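Local atomic coordinates of glycosyltransferase (Streptomyces halstedii, PDB entry 3WAD), a protein that belongs to the glycosyltransferases of the GT-B fold, in which two Rossmann-like domains face each other across a cleft. Residues B[2-7]-B[32-37]; B[19-24]-B[46-51]; B[356-361]-B[386-391]. All coordinates share one frame; numbering follows the deposited sequence.

Contact 1: B[2-7]-B[32-37]; sequences RVLMTV and HIASHP
Strands 2-6 and 30-35 run side by side in parallel as inner members of the N-terminal sheet, joined by a beta-alpha-beta crossover through helices 11-16 and 18-27, and they illustrate how a Rossmann-like sheet is fastened. The tight part is the backbone seam. His32 N donates to Val3 O, Met5 N to His32 O at 2.9 Å, and Ala34 N to Met5 O at 2.8 Å, this last bond almost straight (175° at the hydrogen). Toward the C-terminal ends hydroxyls join in. Ala34 O receives Val7 N nearly along its C=O axis and Thr6 OG1 at 3.2 Å from above the carbonyl plane. Ser35 OG, anti to its own backbone N, donates to Val7 O at a short 2.6 Å and is also bonded to Asn39 ND2. On one face Leu4, with CG anti to its backbone N (chi1 175°), lays CD1 4.1 Å from both His32 CB and Ala34 CB, against Leu115 of helix 109-122. On the other, Met5 and Ile33 lie alongside each other, Met5 SD 3.8 Å from Ile33 CD1, against Ala21 of helix 18-27. Only the outer rims are looser: Arg2 and Pro37, both partly exposed, make no contact across the pair. The His32 ring also turns from the seam but stays buried, its ND1 hydrogen-bonded to His118, stacked on Trp122 and packed on Leu235 of the second subunit. Buried carbonyls are thus satisfied by side chains as well as by amides, and the polar grip extends past the last beta bridge, Thr6 with Ala34, one residue further on each chain, to Val7 and Ser35.

Contact 2: B[19-24]-B[46-51]; sequences PLAWAL and SGLTAV
The indole of Trp22 and the isobutyl group of Leu48 slide past one another in opposite directions; Leu48 CD2 comes closest, with CG behind it also near Trp22 NE1 and CD1. The CD2 methyl sits over one face of the pyrrole part, 3.5 Å from its centroid and 19° off the normal, a CH-pi contact. The other methyl, CD1, lies 3.6 Å from Ala21 CB, so the leucine straddles consecutive residues of the helix. At the ring's edge Trp22 NE1 donates to Ser46 O at 2.9 Å, with the acceptor close to the indole plane and the donor in the carbonyl plane, which fixes the ring's rotation. Helix 18-27 packs against the loop leading from helix 40-44 into strand 49-52, outermost within the chain in its Rossmann-like sheet. Gly47, at phi 81°, closes helix 40-44 in a Schellman motif; positive phi favours glycine, and a CB would lie tight on Trp22 CZ2. That ring carbon, Trp22 CZ2, is also 3.0 Å from Gly47 O. Leu48 also touches Ile33 of strand 30-35 and Ile43 of helix 40-44. Trp22 stacks on Trp22 of the second subunit, while Thr49 and Ala50 pair in parallel with a strand of that chain, carrying the sheet onward.

Contact 3: B[356-361]-B[386-391]; sequences RGAALV and KAAAEQ
OE2 of Glu395 is held by two donors, one from each segment: Arg356 NH2 in a salt bridge and Gln391 NE2 in a hydrogen bond. No hydrogen bond runs directly between 356-361 and 386-391, so this carboxylate, one turn along the helix from Gln391, supplies the shared polar partner. The two side chains cross at about a right angle, with guanidinium and amide planes 34° apart. Arg356 NH2 lies 3.5 Å from Gln391 CG, which sits at the edge of the guanidinium, near its plane; a bend at chi2 of Gln391 (47°) carries the amide on from there. The arginine also makes a cation-pi contact with Trp212. The tighter packing is made by Ala388, whose CB points at the turn and meets Arg356 O at 3.1 Å and Gly357 O at 3.4 Å. Ala358 CB follows alongside, 4.1 Å from Ala388 CB. Gly357, with positive phi, forms the Schellman motif that ends helix 346-355. The turn therefore passes from that helix across the flank of helix 384-397 into strand 359-361, an outermost strand of the C-terminal sheet, paired with strand 336-338.

Contacts 1 and 2 form one continuous piece of the N-terminal domain, their centres 9 Å apart. Strand 30-35 is common ground: Ile33 N and O probably bond to Thr49 O and Val51 N, at 2.8 and 2.7 Å, which sets the strand of contact 2 beside those of contact 1. Along the chain the two contacts interleave. Contact 3 stands apart in the C-terminal domain, its centre about 37 Å from that of contact 1 and 33 Å from that of contact 2; the nearest atoms of contacts 2 and 3 are about 20 Å apart. Yet the chain's last helix, 402-415, returns to cover helix 18-27 of contact 2. In GT-B proteins the active site typically lies in the cleft between the domains.

Contact 1: B[2-7]-B[32-37]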
loop_
_atom_site.group_PDB
_atom_site.type_symbol
_atom_site.label_atom_id
_atom_site.label_comp_id
_atom_site.label_asym_id
_atom_site.label_seq_id
_atom_site.Cartn_x
_atom_site.Cartn_y
_atom_site.Cartn_z
ATOM N N ARG B 2 -6.849 11.594 -11.615
ATOM C CA ARG B 2 -7.744 10.821 -10.790
ATOM C C ARG B 2 -7.916 9.449 -11.527
ATOM O O ARG B 2 -8.272 9.441 -12.743
ATOM C CB ARG B 2 -9.077 11.526 -10.713
ATOM C CG ARG B 2 -8.935 13.020 -10.238
ATOM C CD ARG B 2 -9.791 13.358 -9.064
ATOM N NE ARG B 2 -11.006 14.110 -9.336
ATOM C CZ ARG B 2 -11.609 14.980 -8.489
ATOM N NH1 ARG B 2 -11.125 15.281 -7.280
ATOM N NH2 ARG B 2 -12.721 15.570 -8.851
ATOM N N VAL B 3 -7.612 8.340 -10.820
ATOM C CA VAL B 3 -7.773 7.000 -11.418
ATOM C C VAL B 3 -8.839 6.247 -10.669
ATOM O O VAL B 3 -8.734 6.006 -9.467
ATOM C CB VAL B 3 -6.495 6.226 -11.324
ATOM C CG1 VAL B 3 -6.611 4.811 -12.130
ATOM C CG2 VAL B 3 -5.322 7.061 -11.795
ATOM N N LEU B 4 -9.872 5.874 -11.360
ATOM C CA LEU B 4 -10.877 5.042 -10.768
ATOM C C LEU B 4 -10.583 3.560 -11.153
ATOM O O LEU B 4 -10.738 3.157 -12.298
ATOM C CB LEU B 4 -12.274 5.515 -11.207
ATOM C CG LEU B 4 -13.488 4.723 -10.791
ATOM C CD1 LEU B 4 -13.565 4.678 -9.219
ATOM C CD2 LEU B 4 -14.822 5.212 -11.403
ATOM N N MET B 5 -10.181 2.764 -10.180
ATOM C CA MET B 5 -9.945 1.322 -10.400
ATOM C C MET B 5 -11.087 0.534 -9.860
ATOM O O MET B 5 -11.613 0.878 -8.789
ATOM C CB MET B 5 -8.695 0.898 -9.686
ATOM C CG MET B 5 -7.499 1.810 -10.097
ATOM S SD MET B 5 -5.906 1.270 -9.404
ATOM C CE MET B 5 -5.613 -0.324 -10.225
ATOM N N THR B 6 -11.535 -0.487 -10.602
ATOM C CA THR B 6 -12.683 -1.188 -10.120
ATOM C C THR B 6 -12.405 -2.711 -10.226
ATOM O O THR B 6 -11.789 -3.169 -11.175
ATOM C CB THR B 6 -13.945 -0.707 -10.767
ATOM O OG1 THR B 6 -15.080 -1.400 -10.207
ATOM C CG2 THR B 6 -13.899 -0.882 -12.315
ATOM N N VAL B 7 -12.839 -3.456 -9.226
ATOM C CA VAL B 7 -12.671 -4.918 -9.241
ATOM C C VAL B 7 -13.885 -5.495 -8.504
ATOM O O VAL B 7 -14.327 -4.902 -7.495
ATOM C CB VAL B 7 -11.278 -5.341 -8.670
ATOM C CG1 VAL B 7 -11.143 -4.890 -7.234
ATOM C CG2 VAL B 7 -11.095 -6.870 -8.706
ATOM N N HIS B 32 -8.874 5.724 -6.383
ATOM C CA HIS B 32 -9.992 5.121 -5.701
ATOM C C HIS B 32 -10.142 3.640 -6.130
ATOM O O HIS B 32 -10.146 3.332 -7.362
ATOM C CB HIS B 32 -11.311 5.879 -6.015
ATOM C CG HIS B 32 -11.426 7.220 -5.341
ATOM N ND1 HIS B 32 -12.431 8.113 -5.641
ATOM C CD2 HIS B 32 -10.677 7.813 -4.384
ATOM C CE1 HIS B 32 -12.311 9.183 -4.878
ATOM N NE2 HIS B 32 -11.236 9.043 -4.134
ATOM N N ILE B 33 -10.338 2.743 -5.155
ATOM C CA ILE B 33 -10.641 1.329 -5.489
ATOM C C ILE B 33 -12.119 1.085 -5.229
ATOM O O ILE B 33 -12.578 1.085 -4.038
ATOM C CB ILE B 33 -9.769 0.237 -4.675
ATOM C CG1 ILE B 33 -8.293 0.669 -4.571
ATOM C CG2 ILE B 33 -10.021 -1.235 -5.215
ATOM C CD1 ILE B 33 -7.525 0.748 -5.970
ATOM N N ALA B 34 -12.868 0.875 -6.299
ATOM C CA ALA B 34 -14.297 0.704 -6.116
ATOM C C ALA B 34 -14.548 -0.768 -6.210
ATOM O O ALA B 34 -14.083 -1.402 -7.164
ATOM C CB ALA B 34 -15.082 1.473 -7.259
ATOM N N SER B 35 -15.338 -1.305 -5.275
ATOM C CA SER B 35 -15.674 -2.711 -5.259
ATOM C C SER B 35 -16.924 -2.848 -4.404
ATOM O O SER B 35 -17.350 -1.850 -3.731
ATOM C CB SER B 35 -14.462 -3.518 -4.722
ATOM O OG SER B 35 -14.573 -4.931 -4.871
ATOM N N HIS B 36 -17.561 -4.014 -4.446
ATOM C CA HIS B 36 -18.677 -4.306 -3.521
ATOM C C HIS B 36 -18.280 -4.130 -2.051
ATOM O O HIS B 36 -17.107 -4.209 -1.697
ATOM C CB HIS B 36 -19.284 -5.702 -3.736
ATOM C CG HIS B 36 -19.517 -6.063 -5.182
ATOM N ND1 HIS B 36 -18.503 -6.476 -6.019
ATOM C CD2 HIS B 36 -20.660 -6.125 -5.918
ATOM C CE1 HIS B 36 -18.996 -6.767 -7.206
ATOM N NE2 HIS B 36 -20.305 -6.578 -7.173
ATOM N N PRO B 37 -19.275 -3.852 -1.195
ATOM C CA PRO B 37 -19.002 -3.558 0.234
ATOM C C PRO B 37 -18.211 -4.654 0.925
ATOM O O PRO B 37 -17.318 -4.342 1.756
ATOM C CB PRO B 37 -20.405 -3.402 0.840
ATOM C CG PRO B 37 -21.291 -2.972 -0.315
ATOM C CD PRO B 37 -20.670 -3.562 -1.576
#

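Contact 2: B[19-24]-B[46-51]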
loop_
_atom_site.group_PDB
_atom_site.type_symbol
_atom_site.label_atom_id
_atom_site.label_comp_id
_atom_site.label_asym_id
_atom_site.label_seq_id
_atom_site.Cartn_x
_atom_site.Cartn_y
_atom_site.Cartn_z
ATOM N N PRO B 19 -0.316 -3.558 -6.254
ATOM C CA PRO B 19 0.986 -2.935 -6.549
ATOM C C PRO B 19 0.792 -1.806 -7.603
ATOM O O PRO B 19 1.254 -0.701 -7.391
ATOM C CB PRO B 19 1.819 -4.124 -7.058
ATOM C CG PRO B 19 1.180 -5.349 -6.232
ATOM C CD PRO B 19 -0.267 -5.034 -6.446
ATOM N N LEU B 20 -0.051 -2.026 -8.606
ATOM C CA LEU B 20 -0.328 -0.929 -9.603
ATOM C C LEU B 20 -1.073 0.292 -8.972
ATOM O O LEU B 20 -0.669 1.439 -9.172
ATOM C CB LEU B 20 -1.120 -1.470 -10.803
ATOM C CG LEU B 20 -1.372 -0.365 -11.848
ATOM C CD1 LEU B 20 -0.056 0.180 -12.381
ATOM C CD2 LEU B 20 -2.268 -0.728 -12.944
ATOM N N ALA B 21 -2.136 0.063 -8.219
ATOM C CA ALA B 21 -2.662 1.110 -7.348
ATOM C C ALA B 21 -1.637 1.870 -6.561
ATOM O O ALA B 21 -1.632 3.137 -6.580
ATOM C CB ALA B 21 -3.776 0.606 -6.441
ATOM N N TRP B 22 -0.806 1.164 -5.815
ATOM C CA TRP B 22 0.196 1.863 -5.050
ATOM C C TRP B 22 1.292 2.607 -5.863
ATOM O O TRP B 22 1.731 3.682 -5.415
ATOM C CB TRP B 22 0.876 0.930 -4.062
ATOM C CG TRP B 22 0.207 1.000 -2.686
ATOM C CD1 TRP B 22 -0.610 0.039 -2.101
ATOM C CD2 TRP B 22 0.268 2.091 -1.746
ATOM N NE1 TRP B 22 -1.025 0.469 -0.850
ATOM C CE2 TRP B 22 -0.547 1.730 -0.622
ATOM C CE3 TRP B 22 0.926 3.341 -1.740
ATOM C CZ2 TRP B 22 -0.670 2.541 0.524
ATOM C CZ3 TRP B 22 0.791 4.170 -0.594
ATOM C CH2 TRP B 22 0.002 3.747 0.533
ATOM N N ALA B 23 1.734 2.035 -6.992
ATOM C CA ALA B 23 2.658 2.738 -7.954
ATOM C C ALA B 23 2.015 4.050 -8.412
ATOM O O ALA B 23 2.651 5.098 -8.320
ATOM C CB ALA B 23 3.037 1.861 -9.156
ATOM N N LEU B 24 0.760 4.013 -8.806
ATOM C CA LEU B 24 0.028 5.225 -9.146
ATOM C C LEU B 24 -0.083 6.216 -7.962
ATOM O O LEU B 24 0.060 7.471 -8.129
ATOM C CB LEU B 24 -1.346 4.872 -9.647
ATOM C CG LEU B 24 -1.415 4.229 -11.059
ATOM C CD1 LEU B 24 -2.815 3.581 -11.201
ATOM C CD2 LEU B 24 -1.218 5.333 -12.235
ATOM N N SER B 46 -4.966 -3.588 2.351
ATOM C CA SER B 46 -3.950 -3.415 1.318
ATOM C C SER B 46 -3.340 -1.983 1.352
ATOM O O SER B 46 -2.478 -1.671 0.563
ATOM C CB SER B 46 -4.499 -3.667 -0.065
ATOM O OG SER B 46 -5.073 -4.922 -0.148
ATOM N N GLY B 47 -3.853 -1.147 2.244
ATOM C CA GLY B 47 -3.463 0.245 2.388
ATOM C C GLY B 47 -4.099 1.221 1.424
ATOM O O GLY B 47 -3.569 2.331 1.284
ATOM N N LEU B 48 -5.243 0.885 0.809
ATOM C CA LEU B 48 -5.773 1.708 -0.277
ATOM C C LEU B 48 -7.147 2.281 0.094
ATOM O O LEU B 48 -7.693 1.924 1.145
ATOM C CB LEU B 48 -5.849 0.876 -1.597
ATOM C CG LEU B 48 -4.544 0.345 -2.113
ATOM C CD1 LEU B 48 -4.604 -0.763 -3.222
ATOM C CD2 LEU B 48 -3.652 1.592 -2.578
ATOM N N THR B 49 -7.723 3.130 -0.762
ATOM C CA THR B 49 -8.965 3.845 -0.458
ATOM C C THR B 49 -10.081 3.164 -1.153
ATOM O O THR B 49 -10.051 3.020 -2.365
ATOM C CB THR B 49 -8.872 5.291 -0.947
ATOM O OG1 THR B 49 -7.811 5.910 -0.250
ATOM C CG2 THR B 49 -10.097 6.106 -0.639
ATOM N N ALA B 50 -11.059 2.709 -0.370
ATOM C CA ALA B 50 -12.143 1.946 -0.873
ATOM C C ALA B 50 -13.317 2.840 -1.128
ATOM O O ALA B 50 -13.678 3.703 -0.280
ATOM C CB ALA B 50 -12.531 0.883 0.154
ATOM N N VAL B 51 -13.979 2.604 -2.273
ATOM C CA VAL B 51 -15.211 3.277 -2.610
ATOM C C VAL B 51 -16.261 2.185 -2.834
ATOM O O VAL B 51 -16.269 1.556 -3.874
ATOM C CB VAL B 51 -14.990 4.175 -3.897
ATOM C CG1 VAL B 51 -16.239 4.957 -4.290
ATOM C CG2 VAL B 51 -13.807 5.092 -3.680
#

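Contact 3: B[356-361]-B[386-391]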
loop_
_atom_site.group_PDB
_atom_site.type_symbol
_atom_site.label_atom_id
_atom_site.label_comp_id
_atom_site.label_asym_id
_atom_site.label_seq_id
_atom_site.Cartn_x
_atom_site.Cartn_y
_atom_site.Cartn_z
ATOM N N ARG B 356 10.255 -24.672 -21.392
ATOM C CA ARG B 356 11.447 -23.881 -21.187
ATOM C C ARG B 356 12.392 -24.601 -20.199
ATOM O O ARG B 356 13.514 -24.165 -19.906
ATOM C CB ARG B 356 11.020 -22.472 -20.744
ATOM C CG ARG B 356 10.254 -21.722 -21.866
ATOM C CD ARG B 356 10.441 -20.211 -21.836
ATOM N NE ARG B 356 11.838 -19.791 -21.636
ATOM C CZ ARG B 356 12.243 -18.525 -21.501
ATOM N NH1 ARG B 356 11.366 -17.558 -21.572
ATOM N NH2 ARG B 356 13.535 -18.208 -21.312
ATOM N N GLY B 357 11.946 -25.743 -19.705
ATOM C CA GLY B 357 12.764 -26.533 -18.828
ATOM C C GLY B 357 12.709 -26.075 -17.410
ATOM O O GLY B 357 13.530 -26.525 -16.613
ATOM N N ALA B 358 11.751 -25.190 -17.084
ATOM C CA ALA B 358 11.652 -24.513 -15.765
ATOM C C ALA B 358 10.716 -25.221 -14.797
ATOM O O ALA B 358 10.709 -24.921 -13.608
ATOM C CB ALA B 358 11.191 -23.032 -15.918
ATOM N N ALA B 359 9.979 -26.200 -15.295
ATOM C CA ALA B 359 8.967 -26.841 -14.506
ATOM C C ALA B 359 8.750 -28.311 -14.944
ATOM O O ALA B 359 9.050 -28.668 -16.074
ATOM C CB ALA B 359 7.688 -26.072 -14.683
ATOM N N LEU B 360 8.175 -29.119 -14.060
ATOM C CA LEU B 360 7.665 -30.417 -14.415
ATOM C C LEU B 360 6.178 -30.403 -14.105
ATOM O O LEU B 360 5.780 -29.739 -13.199
ATOM C CB LEU B 360 8.381 -31.509 -13.611
ATOM C CG LEU B 360 9.811 -31.768 -14.051
ATOM C CD1 LEU B 360 10.392 -32.807 -13.136
ATOM C CD2 LEU B 360 9.845 -32.203 -15.541
ATOM N N VAL B 361 5.361 -31.072 -14.895
ATOM C CA VAL B 361 3.917 -31.009 -14.721
ATOM C C VAL B 361 3.348 -32.401 -14.433
ATOM O O VAL B 361 3.682 -33.342 -15.136
ATOM C CB VAL B 361 3.194 -30.437 -16.032
ATOM C CG1 VAL B 361 1.701 -30.359 -15.861
ATOM C CG2 VAL B 361 3.751 -29.039 -16.443
ATOM N N LYS B 386 16.772 -25.219 -12.357
ATOM C CA LYS B 386 17.193 -23.957 -11.793
ATOM C C LYS B 386 17.658 -22.968 -12.874
ATOM O O LYS B 386 17.290 -21.778 -12.823
ATOM C CB LYS B 386 18.263 -24.153 -10.693
ATOM C CG LYS B 386 18.773 -22.856 -10.037
ATOM C CD LYS B 386 17.558 -21.993 -9.410
ATOM C CE LYS B 386 18.028 -20.782 -8.532
ATOM N NZ LYS B 386 16.848 -20.142 -7.819
ATOM N N ALA B 387 18.488 -23.405 -13.830
ATOM C CA ALA B 387 19.018 -22.481 -14.867
ATOM C C ALA B 387 17.869 -21.873 -15.702
ATOM O O ALA B 387 17.796 -20.668 -15.932
ATOM C CB ALA B 387 20.039 -23.214 -15.801
ATOM N N ALA B 388 16.969 -22.727 -16.151
ATOM C CA ALA B 388 15.814 -22.300 -16.899
ATOM C C ALA B 388 14.914 -21.301 -16.070
ATOM O O ALA B 388 14.430 -20.288 -16.607
ATOM C CB ALA B 388 15.027 -23.511 -17.295
ATOM N N ALA B 389 14.740 -21.575 -14.772
ATOM C CA ALA B 389 13.941 -20.708 -13.879
ATOM C C ALA B 389 14.615 -19.335 -13.756
ATOM O O ALA B 389 13.967 -18.261 -13.728
ATOM C CB ALA B 389 13.788 -21.354 -12.493
ATOM N N GLU B 390 15.935 -19.368 -13.648
ATOM C CA GLU B 390 16.710 -18.128 -13.599
ATOM C C GLU B 390 16.683 -17.330 -14.895
ATOM O O GLU B 390 16.651 -16.115 -14.866
ATOM C CB GLU B 390 18.119 -18.426 -13.160
ATOM C CG GLU B 390 18.157 -19.068 -11.851
ATOM C CD GLU B 390 19.107 -18.347 -10.951
ATOM O OE1 GLU B 390 20.287 -18.783 -10.822
ATOM O OE2 GLU B 390 18.662 -17.314 -10.399
ATOM N N GLN B 391 16.646 -18.016 -16.020
ATOM C CA GLN B 391 16.584 -17.358 -17.308
ATOM C C GLN B 391 15.244 -16.619 -17.404
ATOM O O GLN B 391 15.149 -15.458 -17.868
ATOM C CB GLN B 391 16.691 -18.402 -18.461
ATOM C CG GLN B 391 16.645 -17.799 -19.872
ATOM C CD GLN B 391 17.598 -16.589 -19.989
ATOM O OE1 GLN B 391 18.698 -16.596 -19.410
ATOM N NE2 GLN B 391 17.192 -15.563 -20.744
#